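PDB 6IDP: MATE family efflux transporter from Vibrio cholerae, which probably exports drugs and other toxic compounds across the bacterial membrane, its conformation responding to protons. Local coordinates for residues L351-A362 and E408-I419; A279-L290 and A313-I324. All coordinates share one frame; numbering follows the deposited sequence.

Interactions 1 and 2 follow one another along the chain: the antiparallel helix pair of interaction 2 closes before interaction 1 brings 351-362 against 408-419 of the long helix 379-435. Their centres lie about 17 Å apart, yet they abut where 360-362 starts helix 360-375. There L360 O rests 3.4 Å from L280 CD2, and G361 CA comes within 3.5 Å of Q321 CB. I358 and L322 extend this packing at their CD1 methyls. The monoolein of chain F lies beside both, its C18 end 3.6 Å from G361 CA and 3.2 Å from L318 O. The two contacts thus form one continuous piece of lipid-lined helical packing.

Interaction 1. Residues L351-A362 and E408-I419; sequences LHLVIVPISLGA and EGLFIGALVGNI. With OLC ((2R)-2,3-dihydroxypropyl (9Z)-octadec-9-enoate), chain L; OLC ((2R)-2,3-dihydroxypropyl (9Z)-octadec-9-enoate), chain D; OLC ((2R)-2,3-dihydroxypropyl (9Z)-octadec-9-enoate), chain F; OLC ((2R)-2,3-dihydroxypropyl (9Z)-octadec-9-enoate), chain E.
The hydroxyl of S359 is gripped from two sides, accepting from the side chain of N418 and donating to its own segment. N418 ND2 reaches S359 OG at 3.0 Å along a nearly straight N-H line (172°), with the oxygen lying in the amide plane. S359 OG in turn gives its proton to V356 O at 2.7 Å, in the plane of that carbonyl, which also takes the backbone N-H of S359. Placing OG between the backbone N and the carbonyl carbon (chi1 74°) turns it back toward V356 while it still faces the long helix. This knot sits where the chain passes from helix 343-355 to helix 360-375, the interval that contains P357. The other end of the amide, N418 OD1, is held by R389 of the same long helix, so rotation of the group is fixed from both ends.

Toward the start of both segments, H352 and F411 make a T-shaped pair: the imidazole edge is directed at the phenyl face, with centroids 5.3 Å apart and planes at 84°. H352 CB lies over that same ring, 4.1 Å from its centroid, in a CH-pi contact, while L351 CD2 meets the phenyl rim at CD2 of F411, 3.8 Å away. Between these polar and aromatic sites, I355 packs on the long helix, its CG2 resting 3.4 Å from F411 O and its CD1 meeting F411 CB and I412 CD1. L415 CD1 touches both S359 CB and I358 CG2. Monooleins of chains L and D run past I412. H352 ND1, buried with no hydrogen-bonding partner in the model, is directed at the F411 face, so across this contact it meets aromatic carbon and no polar group.

Interaction 2. Residues A279-L290 and A313-I324; sequences ALVAVLAMTMSL and ACQFVLGFQLLI. With OLC ((2R)-2,3-dihydroxypropyl (9Z)-octadec-9-enoate), chain N; OLC ((2R)-2,3-dihydroxypropyl (9Z)-octadec-9-enoate), chain P; OLC ((2R)-2,3-dihydroxypropyl (9Z)-octadec-9-enoate), chain F.
The F316 ring has the CB of F320 against one face and C13 of the chain P monoolein on the opposite face, while A282 CB sits at its edge, 4.2 Å from CE2. F320, one turn on, presents a face to F316 CZ and an edge to C13 of the chain N monoolein; A282 CB approaches its CE2 obliquely at 3.6 Å. Two successive helices, 281-299 and 303-330, form this antiparallel hairpin of the transporter, with their segment axes at 162°. CG of F316 stands opposite the backbone N (chi1 170°), which carries the ring toward M286, whose chain bends at its last torsion and lays CE 3.4 Å from F316 CD2. The same methyl touches V317 CG2, and V317 CG2 also packs on V283 CG2 at 4.0 Å. A313 CB is met by both M286 SD and L290 CD2. At the other end the chain breaks helical geometry at L280, between helix 263-279 and helix 281-299. Here A279 CB lies against I324 CG2, and the CD1 methyl of I324 comes 3.4 Å from A279 O.

Interaction 1. Residues L351-A362 and E408-I419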
loop_
_atom_site.group_PDB
_atom_site.type_symbol
_atom_site.label_atom_id
_atom_site.label_comp_id
_atom_site.label_asym_id
_atom_site.label_seq_id
_atom_site.Cartn_x
_atom_site.Cartn_y
_atom_site.Cartn_z
ATOM N N LEU A 351 -3.934 -22.938 -13.482
ATOM C CA LEU A 351 -4.991 -23.267 -12.535
ATOM C C LEU A 351 -5.322 -22.083 -11.632
ATOM O O LEU A 351 -6.486 -21.819 -11.342
ATOM C CB LEU A 351 -4.589 -24.473 -11.686
ATOM C CG LEU A 351 -5.701 -25.042 -10.806
ATOM C CD1 LEU A 351 -6.867 -25.504 -11.665
ATOM C CD2 LEU A 351 -5.178 -26.179 -9.954
ATOM N N HIS A 352 -4.290 -21.375 -11.186
ATOM C CA HIS A 352 -4.478 -20.219 -10.322
ATOM C C HIS A 352 -5.324 -19.155 -11.013
ATOM O O HIS A 352 -6.204 -18.550 -10.402
ATOM C CB HIS A 352 -3.125 -19.633 -9.911
ATOM C CG HIS A 352 -3.225 -18.337 -9.168
ATOM N ND1 HIS A 352 -3.218 -18.265 -7.794
ATOM C CD2 HIS A 352 -3.335 -17.062 -9.615
ATOM C CE1 HIS A 352 -3.320 -16.999 -7.423
ATOM N NE2 HIS A 352 -3.391 -16.252 -8.505
ATOM N N LEU A 353 -5.061 -18.949 -12.298
ATOM C CA LEU A 353 -5.682 -17.870 -13.058
ATOM C C LEU A 353 -7.161 -18.097 -13.374
ATOM O O LEU A 353 -7.852 -17.163 -13.784
ATOM C CB LEU A 353 -4.913 -17.646 -14.362
ATOM C CG LEU A 353 -3.489 -17.114 -14.203
ATOM C CD1 LEU A 353 -2.855 -16.866 -15.563
ATOM C CD2 LEU A 353 -3.492 -15.842 -13.363
ATOM N N VAL A 354 -7.646 -19.325 -13.196
ATOM C CA VAL A 354 -9.053 -19.621 -13.462
ATOM C C VAL A 354 -9.856 -19.778 -12.176
ATOM O O VAL A 354 -11.083 -19.843 -12.209
ATOM C CB VAL A 354 -9.230 -20.910 -14.306
ATOM C CG1 VAL A 354 -8.535 -20.779 -15.647
ATOM C CG2 VAL A 354 -8.724 -22.127 -13.550
ATOM N N ILE A 355 -9.161 -19.839 -11.046
ATOM C CA ILE A 355 -9.825 -20.053 -9.766
ATOM C C ILE A 355 -9.878 -18.786 -8.914
ATOM O O ILE A 355 -10.947 -18.385 -8.457
ATOM C CB ILE A 355 -9.128 -21.167 -8.956
ATOM C CG1 ILE A 355 -9.281 -22.513 -9.664
ATOM C CG2 ILE A 355 -9.702 -21.250 -7.548
ATOM C CD1 ILE A 355 -8.635 -23.673 -8.924
ATOM N N VAL A 356 -8.724 -18.159 -8.710
ATOM C CA VAL A 356 -8.613 -17.036 -7.777
ATOM C C VAL A 356 -9.168 -15.675 -8.259
ATOM O O VAL A 356 -9.822 -14.985 -7.476
ATOM C CB VAL A 356 -7.138 -16.843 -7.353
ATOM C CG1 VAL A 356 -7.009 -15.711 -6.349
ATOM C CG2 VAL A 356 -6.592 -18.132 -6.760
ATOM N N PRO A 357 -8.914 -15.277 -9.528
ATOM C CA PRO A 357 -9.322 -13.923 -9.945
ATOM C C PRO A 357 -10.796 -13.568 -9.732
ATOM O O PRO A 357 -11.105 -12.395 -9.517
ATOM C CB PRO A 357 -8.997 -13.914 -11.440
ATOM C CG PRO A 357 -7.859 -14.848 -11.569
ATOM C CD PRO A 357 -8.157 -15.955 -10.599
ATOM N N ILE A 358 -11.685 -14.552 -9.788
ATOM C CA ILE A 358 -13.111 -14.287 -9.629
ATOM C C ILE A 358 -13.431 -13.850 -8.196
ATOM O O ILE A 358 -14.500 -13.313 -7.921
ATOM C CB ILE A 358 -13.954 -15.531 -10.012
ATOM C CG1 ILE A 358 -15.445 -15.184 -10.110
ATOM C CG2 ILE A 358 -13.718 -16.661 -9.030
ATOM C CD1 ILE A 358 -15.752 -14.067 -11.084
ATOM N N SER A 359 -12.485 -14.060 -7.289
ATOM C CA SER A 359 -12.674 -13.696 -5.889
ATOM C C SER A 359 -12.083 -12.328 -5.562
ATOM O O SER A 359 -12.228 -11.841 -4.442
ATOM C CB SER A 359 -12.048 -14.751 -4.971
ATOM O OG SER A 359 -10.634 -14.643 -4.975
ATOM N N LEU A 360 -11.419 -11.712 -6.536
ATOM C CA LEU A 360 -10.706 -10.459 -6.289
ATOM C C LEU A 360 -11.659 -9.267 -6.145
ATOM O O LEU A 360 -11.287 -8.230 -5.598
ATOM C CB LEU A 360 -9.683 -10.194 -7.400
ATOM C CG LEU A 360 -8.539 -11.215 -7.497
ATOM C CD1 LEU A 360 -7.486 -10.785 -8.515
ATOM C CD2 LEU A 360 -7.900 -11.473 -6.133
ATOM N N GLY A 361 -12.886 -9.420 -6.629
ATOM C CA GLY A 361 -13.906 -8.410 -6.421
ATOM C C GLY A 361 -14.259 -8.328 -4.951
ATOM O O GLY A 361 -14.340 -7.239 -4.376
ATOM N N ALA A 362 -14.456 -9.492 -4.340
ATOM C CA ALA A 362 -14.770 -9.579 -2.921
ATOM C C ALA A 362 -13.588 -9.126 -2.060
ATOM O O ALA A 362 -13.778 -8.501 -1.020
ATOM C CB ALA A 362 -15.178 -10.997 -2.562
ATOM N N GLU A 408 -4.300 -27.559 -5.726
ATOM C CA GLU A 408 -5.557 -27.159 -6.343
ATOM C C GLU A 408 -6.591 -26.798 -5.281
ATOM O O GLU A 408 -7.390 -25.883 -5.470
ATOM C CB GLU A 408 -6.095 -28.265 -7.259
ATOM C CG GLU A 408 -6.170 -29.644 -6.631
ATOM C CD GLU A 408 -4.925 -30.477 -6.880
ATOM O OE1 GLU A 408 -3.857 -29.895 -7.170
ATOM O OE2 GLU A 408 -5.018 -31.716 -6.791
ATOM N N GLY A 409 -6.566 -27.518 -4.164
ATOM C CA GLY A 409 -7.469 -27.240 -3.064
ATOM C C GLY A 409 -7.115 -25.937 -2.380
ATOM O O GLY A 409 -7.987 -25.226 -1.884
ATOM N N LEU A 410 -5.824 -25.624 -2.360
ATOM C CA LEU A 410 -5.349 -24.381 -1.771
ATOM C C LEU A 410 -5.878 -23.179 -2.556
ATOM O O LEU A 410 -6.261 -22.166 -1.966
ATOM C CB LEU A 410 -3.818 -24.371 -1.713
ATOM C CG LEU A 410 -3.121 -23.242 -0.955
ATOM C CD1 LEU A 410 -1.866 -23.759 -0.267
ATOM C CD2 LEU A 410 -2.772 -22.105 -1.896
ATOM N N PHE A 411 -5.903 -23.292 -3.882
ATOM C CA PHE A 411 -6.450 -22.231 -4.724
ATOM C C PHE A 411 -7.939 -22.038 -4.442
ATOM O O PHE A 411 -8.427 -20.910 -4.396
ATOM C CB PHE A 411 -6.229 -22.535 -6.209
ATOM C CG PHE A 411 -4.784 -22.508 -6.630
ATOM C CD1 PHE A 411 -3.843 -21.806 -5.896
ATOM C CD2 PHE A 411 -4.370 -23.185 -7.768
ATOM C CE1 PHE A 411 -2.514 -21.781 -6.286
ATOM C CE2 PHE A 411 -3.046 -23.161 -8.163
ATOM C CZ PHE A 411 -2.116 -22.460 -7.421
ATOM N N ILE A 412 -8.653 -23.145 -4.257
ATOM C CA ILE A 412 -10.067 -23.104 -3.903
ATOM C C ILE A 412 -10.260 -22.421 -2.551
ATOM O O ILE A 412 -11.208 -21.652 -2.357
ATOM C CB ILE A 412 -10.685 -24.520 -3.856
ATOM C CG1 ILE A 412 -10.584 -25.195 -5.223
ATOM C CG2 ILE A 412 -12.141 -24.461 -3.414
ATOM C CD1 ILE A 412 -11.360 -24.488 -6.313
ATOM N N GLY A 413 -9.352 -22.705 -1.621
ATOM C CA GLY A 413 -9.376 -22.076 -0.313
ATOM C C GLY A 413 -9.246 -20.567 -0.401
ATOM O O GLY A 413 -9.957 -19.838 0.290
ATOM N N ALA A 414 -8.341 -20.098 -1.255
ATOM C CA ALA A 414 -8.142 -18.666 -1.451
ATOM C C ALA A 414 -9.405 -18.026 -2.013
ATOM O O ALA A 414 -9.767 -16.910 -1.643
ATOM C CB ALA A 414 -6.960 -18.412 -2.374
ATOM N N LEU A 415 -10.070 -18.747 -2.908
ATOM C CA LEU A 415 -11.332 -18.299 -3.484
ATOM C C LEU A 415 -12.406 -18.151 -2.409
ATOM O O LEU A 415 -13.047 -17.106 -2.299
ATOM C CB LEU A 415 -11.797 -19.277 -4.564
ATOM C CG LEU A 415 -13.262 -19.205 -5.000
ATOM C CD1 LEU A 415 -13.572 -17.875 -5.650
ATOM C CD2 LEU A 415 -13.584 -20.350 -5.944
ATOM N N VAL A 416 -12.597 -19.205 -1.622
ATOM C CA VAL A 416 -13.606 -19.199 -0.570
ATOM C C VAL A 416 -13.283 -18.149 0.487
ATOM O O VAL A 416 -14.157 -17.390 0.907
ATOM C CB VAL A 416 -13.729 -20.580 0.099
ATOM C CG1 VAL A 416 -14.683 -20.517 1.287
ATOM C CG2 VAL A 416 -14.199 -21.612 -0.913
ATOM N N GLY A 417 -12.020 -18.103 0.900
ATOM C CA GLY A 417 -11.575 -17.165 1.913
ATOM C C GLY A 417 -11.810 -15.718 1.526
ATOM O O GLY A 417 -12.294 -14.926 2.336
ATOM N N ASN A 418 -11.471 -15.371 0.288
ATOM C CA ASN A 418 -11.634 -14.005 -0.190
ATOM C C ASN A 418 -13.096 -13.577 -0.230
ATOM O O ASN A 418 -13.435 -12.460 0.159
ATOM C CB ASN A 418 -11.011 -13.844 -1.577
ATOM C CG ASN A 418 -9.496 -13.797 -1.533
ATOM O OD1 ASN A 418 -8.903 -13.557 -0.482
ATOM N ND2 ASN A 418 -8.863 -14.020 -2.679
ATOM N N ILE A 419 -13.957 -14.474 -0.700
ATOM C CA ILE A 419 -15.379 -14.189 -0.818
ATOM C C ILE A 419 -16.020 -13.972 0.547
ATOM O O ILE A 419 -16.782 -13.020 0.741
ATOM C CB ILE A 419 -16.108 -15.321 -1.556
ATOM C CG1 ILE A 419 -15.762 -15.274 -3.044
ATOM C CG2 ILE A 419 -17.619 -15.224 -1.350
ATOM C CD1 ILE A 419 -16.437 -16.349 -3.863
HETATM C C18 OLC L . -13.658 -29.263 -3.193
HETATM C C10 OLC L . -13.168 -24.987 2.947
HETATM C C17 OLC L . -12.151 -29.309 -3.318
HETATM C C11 OLC L . -12.457 -24.203 1.866
HETATM C C16 OLC L . -11.537 -28.081 -2.676
HETATM C C12 OLC L . -11.418 -25.073 1.189
HETATM C C15 OLC L . -11.985 -27.965 -1.233
HETATM C C13 OLC L . -12.068 -26.313 0.614
HETATM C C14 OLC L . -11.261 -26.813 -0.564
HETATM C C18 OLC D . -15.585 -17.031 -14.694
HETATM C C10 OLC D . -13.348 -24.392 -9.748
HETATM C C9 OLC D . -14.131 -25.481 -9.890
HETATM C C17 OLC D . -14.791 -17.612 -13.547
HETATM C C11 OLC D . -13.804 -23.234 -8.883
HETATM C C16 OLC D . -15.519 -18.803 -12.961
HETATM C C12 OLC D . -14.849 -22.422 -9.617
HETATM C C15 OLC D . -14.517 -19.668 -12.229
HETATM C C13 OLC D . -14.175 -21.423 -10.534
HETATM C C14 OLC D . -15.218 -20.618 -11.282
HETATM C C18 OLC F . -16.118 -9.720 -8.908
HETATM C C10 OLC F . -21.366 -7.575 -10.535
HETATM C C9 OLC F . -21.767 -6.290 -10.407
HETATM C C17 OLC F . -16.943 -10.974 -9.087
HETATM C C11 OLC F . -21.595 -8.586 -9.428
HETATM C C8 OLC F . -22.463 -5.807 -9.153
HETATM C C16 OLC F . -17.887 -11.127 -7.916
HETATM C C12 OLC F . -21.187 -9.966 -9.905
HETATM C C15 OLC F . -18.809 -12.300 -8.162
HETATM C C13 OLC F . -20.677 -10.781 -8.734
HETATM C C14 OLC F . -19.812 -11.921 -9.232
HETATM C C8 OLC E . -7.454 -25.043 -20.422
HETATM C C7 OLC E . -8.710 -24.206 -20.326
HETATM C C6 OLC E . -9.512 -24.584 -19.099
HETATM C C5 OLC E . -10.713 -23.668 -18.993
HETATM C C4 OLC E . -10.883 -23.185 -17.568
HETATM C C3 OLC E . -11.179 -24.354 -16.651
HETATM C C2 OLC E . -11.740 -23.832 -15.346
HETATM C C1 OLC E . -12.338 -24.971 -14.549
#

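Interaction 2. Residues A279-L290 and A313-I324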
loop_
_atom_site.group_PDB
_atom_site.type_symbol
_atom_site.label_atom_id
_atom_site.label_comp_id
_atom_site.label_asym_id
_atom_site.label_seq_id
_atom_site.Cartn_x
_atom_site.Cartn_y
_atom_site.Cartn_z
ATOM N N ALA A 279 -4.014 -6.999 -10.995
ATOM C CA ALA A 279 -5.454 -7.072 -11.232
ATOM C C ALA A 279 -6.228 -6.158 -10.285
ATOM O O ALA A 279 -7.349 -5.748 -10.585
ATOM C CB ALA A 279 -5.944 -8.508 -11.094
ATOM N N LEU A 280 -5.619 -5.834 -9.148
ATOM C CA LEU A 280 -6.271 -5.022 -8.125
ATOM C C LEU A 280 -5.697 -3.610 -8.039
ATOM O O LEU A 280 -5.870 -2.928 -7.029
ATOM C CB LEU A 280 -6.158 -5.704 -6.758
ATOM C CG LEU A 280 -7.117 -6.858 -6.448
ATOM C CD1 LEU A 280 -6.628 -7.638 -5.239
ATOM C CD2 LEU A 280 -8.534 -6.344 -6.215
ATOM N N VAL A 281 -5.015 -3.171 -9.093
ATOM C CA VAL A 281 -4.348 -1.877 -9.054
ATOM C C VAL A 281 -5.351 -0.718 -9.025
ATOM O O VAL A 281 -5.073 0.328 -8.442
ATOM C CB VAL A 281 -3.370 -1.708 -10.252
ATOM C CG1 VAL A 281 -4.124 -1.626 -11.570
ATOM C CG2 VAL A 281 -2.481 -0.489 -10.053
ATOM N N ALA A 282 -6.523 -0.905 -9.623
ATOM C CA ALA A 282 -7.539 0.144 -9.607
ATOM C C ALA A 282 -8.162 0.261 -8.221
ATOM O O ALA A 282 -8.491 1.361 -7.768
ATOM C CB ALA A 282 -8.609 -0.122 -10.648
ATOM N N VAL A 283 -8.329 -0.877 -7.552
ATOM C CA VAL A 283 -8.853 -0.877 -6.196
ATOM C C VAL A 283 -7.831 -0.225 -5.270
ATOM O O VAL A 283 -8.185 0.573 -4.395
ATOM C CB VAL A 283 -9.183 -2.300 -5.710
ATOM C CG1 VAL A 283 -9.726 -2.266 -4.292
ATOM C CG2 VAL A 283 -10.188 -2.955 -6.642
ATOM N N LEU A 284 -6.560 -0.554 -5.488
ATOM C CA LEU A 284 -5.461 0.026 -4.725
ATOM C C LEU A 284 -5.451 1.552 -4.846
ATOM O O LEU A 284 -5.309 2.260 -3.848
ATOM C CB LEU A 284 -4.128 -0.559 -5.195
ATOM C CG LEU A 284 -2.938 -0.517 -4.232
ATOM C CD1 LEU A 284 -2.151 0.786 -4.348
ATOM C CD2 LEU A 284 -3.392 -0.760 -2.794
ATOM N N ALA A 285 -5.611 2.050 -6.068
ATOM C CA ALA A 285 -5.681 3.488 -6.310
ATOM C C ALA A 285 -6.844 4.120 -5.550
ATOM O O ALA A 285 -6.731 5.232 -5.034
ATOM C CB ALA A 285 -5.809 3.769 -7.802
ATOM N N MET A 286 -7.957 3.396 -5.477
ATOM C CA MET A 286 -9.168 3.895 -4.832
ATOM C C MET A 286 -8.999 4.016 -3.317
ATOM O O MET A 286 -9.624 4.866 -2.687
ATOM C CB MET A 286 -10.359 2.987 -5.157
ATOM C CG MET A 286 -11.694 3.712 -5.247
ATOM S SD MET A 286 -12.979 2.723 -6.049
ATOM C CE MET A 286 -11.988 1.788 -7.211
ATOM N N THR A 287 -8.150 3.175 -2.734
ATOM C CA THR A 287 -7.911 3.227 -1.293
ATOM C C THR A 287 -7.062 4.435 -0.906
ATOM O O THR A 287 -6.827 4.685 0.275
ATOM C CB THR A 287 -7.220 1.949 -0.777
ATOM O OG1 THR A 287 -5.954 1.790 -1.426
ATOM C CG2 THR A 287 -8.088 0.730 -1.042
ATOM N N MET A 288 -6.598 5.176 -1.906
ATOM C CA MET A 288 -5.860 6.406 -1.663
ATOM C C MET A 288 -6.671 7.641 -2.057
ATOM O O MET A 288 -6.412 8.740 -1.571
ATOM C CB MET A 288 -4.531 6.384 -2.416
ATOM C CG MET A 288 -3.528 5.399 -1.846
ATOM S SD MET A 288 -2.008 5.321 -2.806
ATOM C CE MET A 288 -2.619 4.613 -4.331
ATOM N N SER A 289 -7.654 7.456 -2.932
ATOM C CA SER A 289 -8.457 8.579 -3.412
ATOM C C SER A 289 -9.765 8.720 -2.639
ATOM O O SER A 289 -10.231 9.831 -2.389
ATOM C CB SER A 289 -8.747 8.427 -4.907
ATOM O OG SER A 289 -9.406 7.203 -5.181
ATOM N N LEU A 290 -10.349 7.590 -2.258
ATOM C CA LEU A 290 -11.633 7.576 -1.564
ATOM C C LEU A 290 -11.599 8.098 -0.111
ATOM O O LEU A 290 -12.489 8.855 0.277
ATOM C CB LEU A 290 -12.217 6.159 -1.591
ATOM C CG LEU A 290 -13.615 5.946 -1.013
ATOM C CD1 LEU A 290 -14.615 6.858 -1.699
ATOM C CD2 LEU A 290 -14.025 4.487 -1.155
ATOM N N ALA A 313 -18.516 3.147 -5.270
ATOM C CA ALA A 313 -17.194 2.533 -5.253
ATOM C C ALA A 313 -17.276 1.008 -5.249
ATOM O O ALA A 313 -16.519 0.339 -5.952
ATOM C CB ALA A 313 -16.404 3.019 -4.047
ATOM N N CYS A 314 -18.191 0.465 -4.452
ATOM C CA CYS A 314 -18.358 -0.982 -4.367
ATOM C C CYS A 314 -18.881 -1.558 -5.677
ATOM O O CYS A 314 -18.473 -2.644 -6.088
ATOM C CB CYS A 314 -19.298 -1.353 -3.218
ATOM S SG CYS A 314 -18.572 -1.171 -1.573
ATOM N N GLN A 315 -19.784 -0.830 -6.328
ATOM C CA GLN A 315 -20.322 -1.259 -7.614
ATOM C C GLN A 315 -19.223 -1.362 -8.661
ATOM O O GLN A 315 -19.158 -2.343 -9.404
ATOM C CB GLN A 315 -21.410 -0.303 -8.098
ATOM C CG GLN A 315 -22.710 -0.402 -7.327
ATOM C CD GLN A 315 -23.684 0.698 -7.697
ATOM O OE1 GLN A 315 -23.690 1.182 -8.829
ATOM N NE2 GLN A 315 -24.507 1.104 -6.739
ATOM N N PHE A 316 -18.363 -0.351 -8.720
ATOM C CA PHE A 316 -17.263 -0.367 -9.672
ATOM C C PHE A 316 -16.343 -1.559 -9.422
ATOM O O PHE A 316 -16.026 -2.303 -10.344
ATOM C CB PHE A 316 -16.456 0.932 -9.615
ATOM C CG PHE A 316 -15.176 0.878 -10.403
ATOM C CD1 PHE A 316 -15.182 1.064 -11.777
ATOM C CD2 PHE A 316 -13.970 0.625 -9.773
ATOM C CE1 PHE A 316 -14.004 1.004 -12.505
ATOM C CE2 PHE A 316 -12.785 0.564 -10.498
ATOM C CZ PHE A 316 -12.806 0.754 -11.864
ATOM N N VAL A 317 -15.925 -1.731 -8.170
ATOM C CA VAL A 317 -14.999 -2.797 -7.806
ATOM C C VAL A 317 -15.525 -4.178 -8.191
ATOM O O VAL A 317 -14.814 -4.968 -8.810
ATOM C CB VAL A 317 -14.691 -2.775 -6.297
ATOM C CG1 VAL A 317 -13.969 -4.047 -5.879
ATOM C CG2 VAL A 317 -13.863 -1.548 -5.949
ATOM N N LEU A 318 -16.775 -4.459 -7.836
ATOM C CA LEU A 318 -17.397 -5.734 -8.177
ATOM C C LEU A 318 -17.480 -5.939 -9.688
ATOM O O LEU A 318 -17.134 -7.005 -10.194
ATOM C CB LEU A 318 -18.793 -5.826 -7.560
ATOM C CG LEU A 318 -18.785 -5.945 -6.038
ATOM C CD1 LEU A 318 -20.200 -6.028 -5.493
ATOM C CD2 LEU A 318 -17.969 -7.159 -5.628
ATOM N N GLY A 319 -17.933 -4.914 -10.401
ATOM C CA GLY A 319 -18.063 -4.997 -11.844
ATOM C C GLY A 319 -16.728 -5.108 -12.561
ATOM O O GLY A 319 -16.552 -5.948 -13.441
ATOM N N PHE A 320 -15.785 -4.259 -12.171
ATOM C CA PHE A 320 -14.479 -4.184 -12.815
ATOM C C PHE A 320 -13.666 -5.468 -12.624
ATOM O O PHE A 320 -13.064 -5.975 -13.573
ATOM C CB PHE A 320 -13.713 -2.972 -12.273
ATOM C CG PHE A 320 -12.404 -2.709 -12.957
ATOM C CD1 PHE A 320 -12.363 -2.268 -14.271
ATOM C CD2 PHE A 320 -11.212 -2.863 -12.268
ATOM C CE1 PHE A 320 -11.151 -2.011 -14.893
ATOM C CE2 PHE A 320 -9.999 -2.607 -12.881
ATOM C CZ PHE A 320 -9.967 -2.182 -14.196
ATOM N N GLN A 321 -13.658 -6.001 -11.405
ATOM C CA GLN A 321 -12.926 -7.235 -11.137
ATOM C C GLN A 321 -13.616 -8.460 -11.748
ATOM O O GLN A 321 -12.969 -9.474 -11.993
ATOM C CB GLN A 321 -12.737 -7.439 -9.629
ATOM C CG GLN A 321 -12.001 -6.302 -8.914
ATOM C CD GLN A 321 -10.630 -6.014 -9.495
ATOM O OE1 GLN A 321 -9.901 -6.928 -9.889
ATOM N NE2 GLN A 321 -10.272 -4.735 -9.553
ATOM N N LEU A 322 -14.922 -8.370 -11.990
ATOM C CA LEU A 322 -15.631 -9.453 -12.671
ATOM C C LEU A 322 -15.171 -9.552 -14.123
ATOM O O LEU A 322 -14.910 -10.645 -14.628
ATOM C CB LEU A 322 -17.148 -9.251 -12.610
ATOM C CG LEU A 322 -18.004 -10.214 -13.445
ATOM C CD1 LEU A 322 -17.724 -11.665 -13.082
ATOM C CD2 LEU A 322 -19.485 -9.906 -13.283
ATOM N N LEU A 323 -15.074 -8.402 -14.783
ATOM C CA LEU A 323 -14.591 -8.341 -16.158
ATOM C C LEU A 323 -13.165 -8.867 -16.288
ATOM O O LEU A 323 -12.871 -9.667 -17.177
ATOM C CB LEU A 323 -14.657 -6.909 -16.683
ATOM C CG LEU A 323 -16.067 -6.359 -16.875
ATOM C CD1 LEU A 323 -16.011 -5.015 -17.583
ATOM C CD2 LEU A 323 -16.922 -7.356 -17.646
ATOM N N ILE A 324 -12.288 -8.402 -15.405
ATOM C CA ILE A 324 -10.903 -8.851 -15.377
ATOM C C ILE A 324 -10.825 -10.369 -15.215
ATOM O O ILE A 324 -10.055 -11.038 -15.904
ATOM C CB ILE A 324 -10.118 -8.162 -14.240
ATOM C CG1 ILE A 324 -9.953 -6.673 -14.542
ATOM C CG2 ILE A 324 -8.756 -8.813 -14.045
ATOM C CD1 ILE A 324 -9.210 -5.921 -13.466
HETATM C C18 OLC N . -4.950 -7.846 -15.910
HETATM C C17 OLC N . -5.690 -6.796 -15.112
HETATM C C16 OLC N . -5.183 -5.423 -15.496
HETATM C C12 OLC N . -5.624 -0.567 -14.838
HETATM C C15 OLC N . -5.925 -4.363 -14.712
HETATM C C13 OLC N . -6.226 -1.915 -14.505
HETATM C C14 OLC N . -5.292 -3.011 -14.969
HETATM C C18 OLC P . -9.630 4.713 -12.673
HETATM C C10 OLC P . -17.007 5.029 -12.466
HETATM C C9 OLC P . -17.775 5.527 -13.461
HETATM C C17 OLC P . -10.736 3.680 -12.644
HETATM C C11 OLC P . -16.400 5.945 -11.423
HETATM C C8 OLC P . -18.053 7.014 -13.558
HETATM C C16 OLC P . -12.050 4.348 -12.295
HETATM C C12 OLC P . -15.858 5.136 -10.262
HETATM C C7 OLC P . -18.480 7.366 -14.968
HETATM C C15 OLC P . -12.127 4.574 -10.802
HETATM C C13 OLC P . -14.588 4.419 -10.666
HETATM C C6 OLC P . -19.975 7.593 -15.025
HETATM C C14 OLC P . -13.396 5.329 -10.475
HETATM C C5 OLC P . -20.316 8.928 -14.400
HETATM C C18 OLC F . -16.118 -9.720 -8.908
HETATM C C10 OLC F . -21.366 -7.575 -10.535
HETATM C C9 OLC F . -21.767 -6.290 -10.407
HETATM C C17 OLC F . -16.943 -10.974 -9.087
HETATM C C11 OLC F . -21.595 -8.586 -9.428
HETATM C C8 OLC F . -22.463 -5.807 -9.153
HETATM C C16 OLC F . -17.887 -11.127 -7.916
HETATM C C12 OLC F . -21.187 -9.966 -9.905
HETATM C C15 OLC F . -18.809 -12.300 -8.162
HETATM C C13 OLC F . -20.677 -10.781 -8.734
HETATM C C14 OLC F . -19.812 -11.921 -9.232
#